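Single domain haemoglobin (Campylobacter jejuni, PDB 2WY4) binds heme b and, as expected of a bacterial globin, probably binds oxygen, with a possible role in nitric oxide detoxification. Local coordinates at residues A[71-85]-A[126-138]. Residues are numbered along the deposited sequence; the frame is centred on the assembly and turned at random.
Sequences ENMRSFVDKVAITHV and IAKFYIDIEKKLY. With HEM (protoporphyrin IX containing Fe), chain B.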
# COMPACT_ATOMS: atom_id res chain seq x y z
N GLU A 71 -10.08 6.19 9.95
CA GLU A 71 -9.82 7.43 10.67
C GLU A 71 -8.79 7.22 11.76
O GLU A 71 -8.17 8.18 12.16
CB GLU A 71 -11.09 7.98 11.32
CG GLU A 71 -12.06 8.58 10.34
CD GLU A 71 -11.48 9.78 9.64
OE1 GLU A 71 -10.57 10.45 10.21
OE2 GLU A 71 -11.92 10.08 8.51
N ASN A 72 -8.69 6.00 12.28
CA ASN A 72 -7.72 5.70 13.35
C ASN A 72 -6.32 5.57 12.86
O ASN A 72 -5.44 5.20 13.64
CB ASN A 72 -8.10 4.45 14.13
CG ASN A 72 -9.27 4.69 15.04
OD1 ASN A 72 -9.57 5.85 15.36
ND2 ASN A 72 -9.97 3.61 15.43
N MET A 73 -6.08 5.87 11.58
CA MET A 73 -4.72 6.02 11.11
C MET A 73 -4.49 7.39 10.50
O MET A 73 -3.48 7.61 9.84
CB MET A 73 -4.27 4.92 10.16
CG MET A 73 -4.96 4.93 8.83
SD MET A 73 -4.32 3.58 7.80
CE MET A 73 -5.08 3.89 6.23
N ARG A 74 -5.38 8.33 10.79
CA ARG A 74 -5.27 9.66 10.21
C ARG A 74 -3.92 10.35 10.52
O ARG A 74 -3.27 10.94 9.64
CB ARG A 74 -6.43 10.55 10.62
CG ARG A 74 -6.37 11.95 10.00
CD ARG A 74 -7.62 12.76 10.23
NE ARG A 74 -8.65 12.32 9.31
CZ ARG A 74 -8.75 12.72 8.05
NH1 ARG A 74 -7.89 13.58 7.55
NH2 ARG A 74 -9.72 12.22 7.31
N SER A 75 -3.52 10.35 11.80
CA SER A 75 -2.27 11.04 12.13
C SER A 75 -1.06 10.40 11.42
O SER A 75 -0.08 11.07 11.16
CB SER A 75 -2.00 11.12 13.64
OG SER A 75 -1.80 9.84 14.18
N PHE A 76 -1.18 9.13 11.04
CA PHE A 76 -0.11 8.45 10.31
C PHE A 76 -0.14 8.88 8.84
O PHE A 76 0.84 9.32 8.26
CB PHE A 76 -0.25 6.92 10.40
CG PHE A 76 0.74 6.17 9.55
CD1 PHE A 76 2.05 6.12 9.90
CD2 PHE A 76 0.34 5.57 8.36
CE1 PHE A 76 2.96 5.48 9.12
CE2 PHE A 76 1.26 4.90 7.59
CZ PHE A 76 2.57 4.87 7.96
N VAL A 77 -1.31 8.76 8.24
CA VAL A 77 -1.43 9.04 6.82
C VAL A 77 -1.15 10.49 6.49
O VAL A 77 -0.55 10.78 5.45
CB VAL A 77 -2.81 8.60 6.31
CG1 VAL A 77 -3.05 9.08 4.87
CG2 VAL A 77 -2.94 7.11 6.38
N ASP A 78 -1.54 11.38 7.39
CA ASP A 78 -1.25 12.81 7.25
C ASP A 78 0.19 13.08 6.94
O ASP A 78 0.53 14.04 6.23
CB ASP A 78 -1.47 13.55 8.59
CG ASP A 78 -2.84 13.99 8.76
OD1 ASP A 78 -3.61 13.85 7.77
OD2 ASP A 78 -3.26 14.49 9.81
N LYS A 79 1.05 12.29 7.57
CA LYS A 79 2.48 12.48 7.40
C LYS A 79 2.98 11.87 6.12
O LYS A 79 3.84 12.47 5.44
CB LYS A 79 3.25 11.89 8.57
CG LYS A 79 2.78 12.36 9.92
CD LYS A 79 2.56 13.86 9.95
CE LYS A 79 2.06 14.33 11.30
NZ LYS A 79 0.66 13.84 11.62
N VAL A 80 2.46 10.70 5.76
CA VAL A 80 2.86 10.09 4.50
C VAL A 80 2.42 10.99 3.34
O VAL A 80 3.16 11.17 2.38
CB VAL A 80 2.23 8.71 4.29
CG1 VAL A 80 2.64 8.17 2.94
CG2 VAL A 80 2.65 7.75 5.42
N ALA A 81 1.25 11.61 3.46
CA ALA A 81 0.73 12.50 2.42
C ALA A 81 1.72 13.60 2.05
O ALA A 81 1.71 14.07 0.90
CB ALA A 81 -0.51 13.10 2.90
N ILE A 82 2.54 14.06 3.00
CA ILE A 82 3.47 15.11 2.70
C ILE A 82 4.49 14.62 1.68
O ILE A 82 4.85 15.31 0.72
CB ILE A 82 4.18 15.56 3.97
CG1 ILE A 82 3.19 16.21 4.93
CG2 ILE A 82 5.33 16.51 3.66
CD1 ILE A 82 3.77 16.34 6.34
N THR A 83 4.96 13.40 1.88
CA THR A 83 5.92 12.83 0.94
C THR A 83 5.29 12.66 -0.44
O THR A 83 5.84 13.08 -1.46
CB THR A 83 6.37 11.47 1.44
OG1 THR A 83 7.14 11.66 2.63
CG2 THR A 83 7.27 10.76 0.44
N HIS A 84 4.11 12.08 -0.45
CA HIS A 84 3.42 11.83 -1.70
C HIS A 84 3.14 13.12 -2.49
O HIS A 84 3.43 13.19 -3.68
CB HIS A 84 2.11 11.13 -1.40
CG HIS A 84 2.25 9.66 -1.10
ND1 HIS A 84 1.19 8.89 -0.66
CD2 HIS A 84 3.31 8.82 -1.21
CE1 HIS A 84 1.59 7.63 -0.54
NE2 HIS A 84 2.88 7.57 -0.84
N VAL A 85 2.55 14.12 -1.82
CA VAL A 85 2.27 15.37 -2.52
C VAL A 85 3.57 16.04 -3.00
O VAL A 85 3.65 16.49 -4.15
CB VAL A 85 1.40 16.29 -1.66
CG1 VAL A 85 1.35 17.69 -2.26
CG2 VAL A 85 -0.01 15.67 -1.54
N ILE A 126 -8.47 1.98 1.22
CA ILE A 126 -7.23 2.55 1.74
C ILE A 126 -6.76 3.64 0.79
O ILE A 126 -6.43 4.75 1.18
CB ILE A 126 -6.20 1.44 1.86
CG1 ILE A 126 -6.59 0.45 2.93
CG2 ILE A 126 -4.84 2.01 2.21
CD1 ILE A 126 -5.83 -0.85 2.85
N ALA A 127 -6.80 3.34 -0.50
CA ALA A 127 -6.41 4.30 -1.50
C ALA A 127 -7.26 5.55 -1.41
O ALA A 127 -6.73 6.64 -1.51
CB ALA A 127 -6.47 3.71 -2.88
N LYS A 128 -8.57 5.38 -1.27
CA LYS A 128 -9.45 6.53 -1.18
C LYS A 128 -9.09 7.41 0.01
O LYS A 128 -9.12 8.64 -0.08
CB LYS A 128 -10.91 6.07 -1.08
CG LYS A 128 -11.87 7.22 -0.79
CD LYS A 128 -13.30 6.70 -0.76
CE LYS A 128 -14.32 7.80 -0.95
NZ LYS A 128 -14.11 8.94 -0.07
N PHE A 129 -8.78 6.78 1.15
CA PHE A 129 -8.38 7.55 2.33
C PHE A 129 -7.13 8.40 2.07
O PHE A 129 -7.11 9.59 2.44
CB PHE A 129 -8.16 6.58 3.49
CG PHE A 129 -8.04 7.25 4.83
CD1 PHE A 129 -9.14 7.78 5.46
CD2 PHE A 129 -6.81 7.34 5.45
CE1 PHE A 129 -9.03 8.37 6.70
CE2 PHE A 129 -6.68 7.97 6.68
CZ PHE A 129 -7.78 8.48 7.30
N TYR A 130 -6.12 7.83 1.44
CA TYR A 130 -4.91 8.58 1.10
C TYR A 130 -5.20 9.67 0.07
O TYR A 130 -4.81 10.84 0.23
CB TYR A 130 -3.84 7.66 0.53
CG TYR A 130 -2.96 6.95 1.54
CD1 TYR A 130 -3.45 5.91 2.29
CD2 TYR A 130 -1.63 7.34 1.73
CE1 TYR A 130 -2.66 5.26 3.20
CE2 TYR A 130 -0.85 6.71 2.65
CZ TYR A 130 -1.34 5.67 3.39
OH TYR A 130 -0.49 5.10 4.32
N ILE A 131 -5.92 9.30 -0.99
CA ILE A 131 -6.26 10.25 -2.06
C ILE A 131 -6.97 11.48 -1.53
O ILE A 131 -6.65 12.61 -1.91
CB ILE A 131 -7.14 9.56 -3.14
CG1 ILE A 131 -6.32 8.54 -3.95
CG2 ILE A 131 -7.74 10.57 -4.11
CD1 ILE A 131 -7.18 7.54 -4.75
N ASP A 132 -7.94 11.26 -0.65
CA ASP A 132 -8.74 12.39 -0.15
C ASP A 132 -7.92 13.35 0.69
O ASP A 132 -8.07 14.58 0.59
CB ASP A 132 -9.97 11.92 0.64
CG ASP A 132 -11.06 11.27 -0.24
OD1 ASP A 132 -11.00 11.36 -1.50
OD2 ASP A 132 -11.99 10.61 0.24
N ILE A 133 -7.02 12.82 1.51
CA ILE A 133 -6.14 13.65 2.32
C ILE A 133 -5.17 14.44 1.42
O ILE A 133 -4.97 15.65 1.61
CB ILE A 133 -5.38 12.79 3.37
CG1 ILE A 133 -6.32 12.41 4.51
CG2 ILE A 133 -4.15 13.48 3.93
CD1 ILE A 133 -5.77 11.45 5.50
N GLU A 134 -4.61 13.74 0.43
CA GLU A 134 -3.69 14.35 -0.50
C GLU A 134 -4.37 15.40 -1.39
O GLU A 134 -3.80 16.44 -1.68
CB GLU A 134 -2.96 13.25 -1.29
CG GLU A 134 -1.96 12.53 -0.38
CD GLU A 134 -1.49 11.17 -0.86
OE1 GLU A 134 -1.62 10.87 -2.07
OE2 GLU A 134 -0.95 10.40 -0.02
N LYS A 135 -5.60 15.13 -1.80
CA LYS A 135 -6.35 16.09 -2.60
C LYS A 135 -6.46 17.40 -1.86
O LYS A 135 -6.27 18.47 -2.45
CB LYS A 135 -7.74 15.55 -2.94
CG LYS A 135 -7.81 14.77 -4.23
CD LYS A 135 -9.23 14.27 -4.49
CE LYS A 135 -10.20 15.41 -4.72
NZ LYS A 135 -11.55 14.91 -5.18
N LYS A 136 -6.77 17.33 -0.56
CA LYS A 136 -6.83 18.53 0.26
C LYS A 136 -5.49 19.23 0.27
O LYS A 136 -5.43 20.46 0.18
CB LYS A 136 -7.25 18.22 1.70
CG LYS A 136 -8.73 17.99 1.86
CD LYS A 136 -9.14 18.06 3.33
CE LYS A 136 -10.46 17.34 3.59
NZ LYS A 136 -11.62 17.90 2.83
N LEU A 137 -4.40 18.48 0.39
CA LEU A 137 -3.08 19.13 0.38
C LEU A 137 -2.81 19.85 -0.91
O LEU A 137 -2.28 20.95 -0.93
CB LEU A 137 -1.95 18.13 0.63
CG LEU A 137 -1.67 17.86 2.08
CD1 LEU A 137 -0.46 16.92 2.16
CD2 LEU A 137 -1.40 19.15 2.86
N TYR A 138 -3.16 19.22 -2.02
CA TYR A 138 -2.94 19.84 -3.31
C TYR A 138 -3.81 21.10 -3.48
O TYR A 138 -3.40 22.06 -4.10
CB TYR A 138 -3.31 18.87 -4.42
CG TYR A 138 -2.23 17.89 -4.81
CD1 TYR A 138 -1.03 18.32 -5.37
CD2 TYR A 138 -2.42 16.52 -4.66
CE1 TYR A 138 -0.05 17.44 -5.75
CE2 TYR A 138 -1.43 15.62 -5.07
CZ TYR A 138 -0.25 16.09 -5.59
OH TYR A 138 0.74 15.23 -5.99
CHA HEM B . 6.65 6.91 0.17
CHB HEM B . 2.89 4.33 1.70
CHC HEM B . 0.82 4.84 -2.62
CHD HEM B . 4.89 6.87 -4.32
C1A HEM B . 5.80 6.25 0.98
C2A HEM B . 5.99 5.96 2.37
C3A HEM B . 4.95 5.22 2.81
C4A HEM B . 4.08 5.04 1.67
CMA HEM B . 4.74 4.70 4.24
CAA HEM B . 7.20 6.44 3.20
CBA HEM B . 7.23 7.97 3.32
CGA HEM B . 6.60 8.59 4.53
O1A HEM B . 6.34 7.87 5.53
O2A HEM B . 6.42 9.85 4.50
C1B HEM B . 2.02 4.22 0.65
C2B HEM B . 0.76 3.56 0.70
C3B HEM B . 0.19 3.71 -0.51
C4B HEM B . 1.06 4.46 -1.33
CMB HEM B . 0.24 2.77 1.89
CAB HEM B . -1.15 3.16 -1.03
CBB HEM B . -2.26 3.21 -0.31
C1C HEM B . 1.70 5.48 -3.47
C2C HEM B . 1.50 5.87 -4.82
C3C HEM B . 2.62 6.40 -5.25
C4C HEM B . 3.62 6.34 -4.21
CMC HEM B . 0.16 5.76 -5.57
CAC HEM B . 2.86 6.95 -6.65
CBC HEM B . 3.82 6.41 -7.41
C1D HEM B . 5.72 7.06 -3.23
C2D HEM B . 7.00 7.64 -3.36
C3D HEM B . 7.58 7.68 -1.99
C4D HEM B . 6.56 7.12 -1.16
CMD HEM B . 7.65 8.14 -4.63
CAD HEM B . 8.95 8.17 -1.55
CBD HEM B . 9.82 6.96 -1.25
CGD HEM B . 11.28 7.27 -1.12
O1D HEM B . 12.08 6.53 -1.71
O2D HEM B . 11.60 8.25 -0.38
NA HEM B . 4.63 5.67 0.55
NB HEM B . 2.18 4.77 -0.59
NC HEM B . 3.00 5.78 -3.11
ND HEM B . 5.47 6.74 -1.92
FE HEM B . 3.82 5.76 -1.26
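His84 ND1 donates to Glu134 OE2 over 2.7 Å, while on the other side of the same imidazole NE2 holds the heme iron at 2.1 Å. The hydrogen bond is fairly straight and Glu134 OE2 lies almost in the plane of the His84 ring, but the oxygen is met on its syn side 32° out of the carboxylate plane. Glu134 reaches the ring on an extended chain, CG anti to its carbonyl carbon (chi1 -72°), and its CG rests on Ala81 CB at 3.6 Å. The other oxygen, OE1, is hydrogen-bonded to the hydroxyl of Tyr94 on helix 94-109, consistent with Tyr94 steadying the second-shell carboxylate, whose bond to ND1 fixes the rotation of the first-shell histidine.

In globin terms these are the F helix, 74-86, and the H helix, 113-139, whose segments 74-85 and 126-138 cross at -60° on the proximal side of the heme. Tyr130 is wedged between Val77 of helix 74-86 and a heme vinyl group: Val77 CG1 sits over the centre of one ring face, 3.8 Å from the centroid, while vinyl carbon CBB lies over the opposite face, toward the rim, and Val80 CG1 meets the ring edge. One turn on, Ile133 fits among Arg74, Val77, Asp78 and Ala81. Near the start of helix 74-86, Arg74 grips Glu71 side-on with NE and NH2, and one face of its guanidinium lies against Phe129 CZ and Ile133 CD1. At the far end Val85 CG1 lies over a face of Tyr138, 4.0 Å from the ring centroid, and the Tyr138 hydroxyl is hydrogen-bonded to the carbonyl of Val89.

A His-carboxylate pair behind the iron, as in heme peroxidases, would be expected to give the proximal imidazole more imidazolate character, strengthen its donation to iron and favour higher oxidation states.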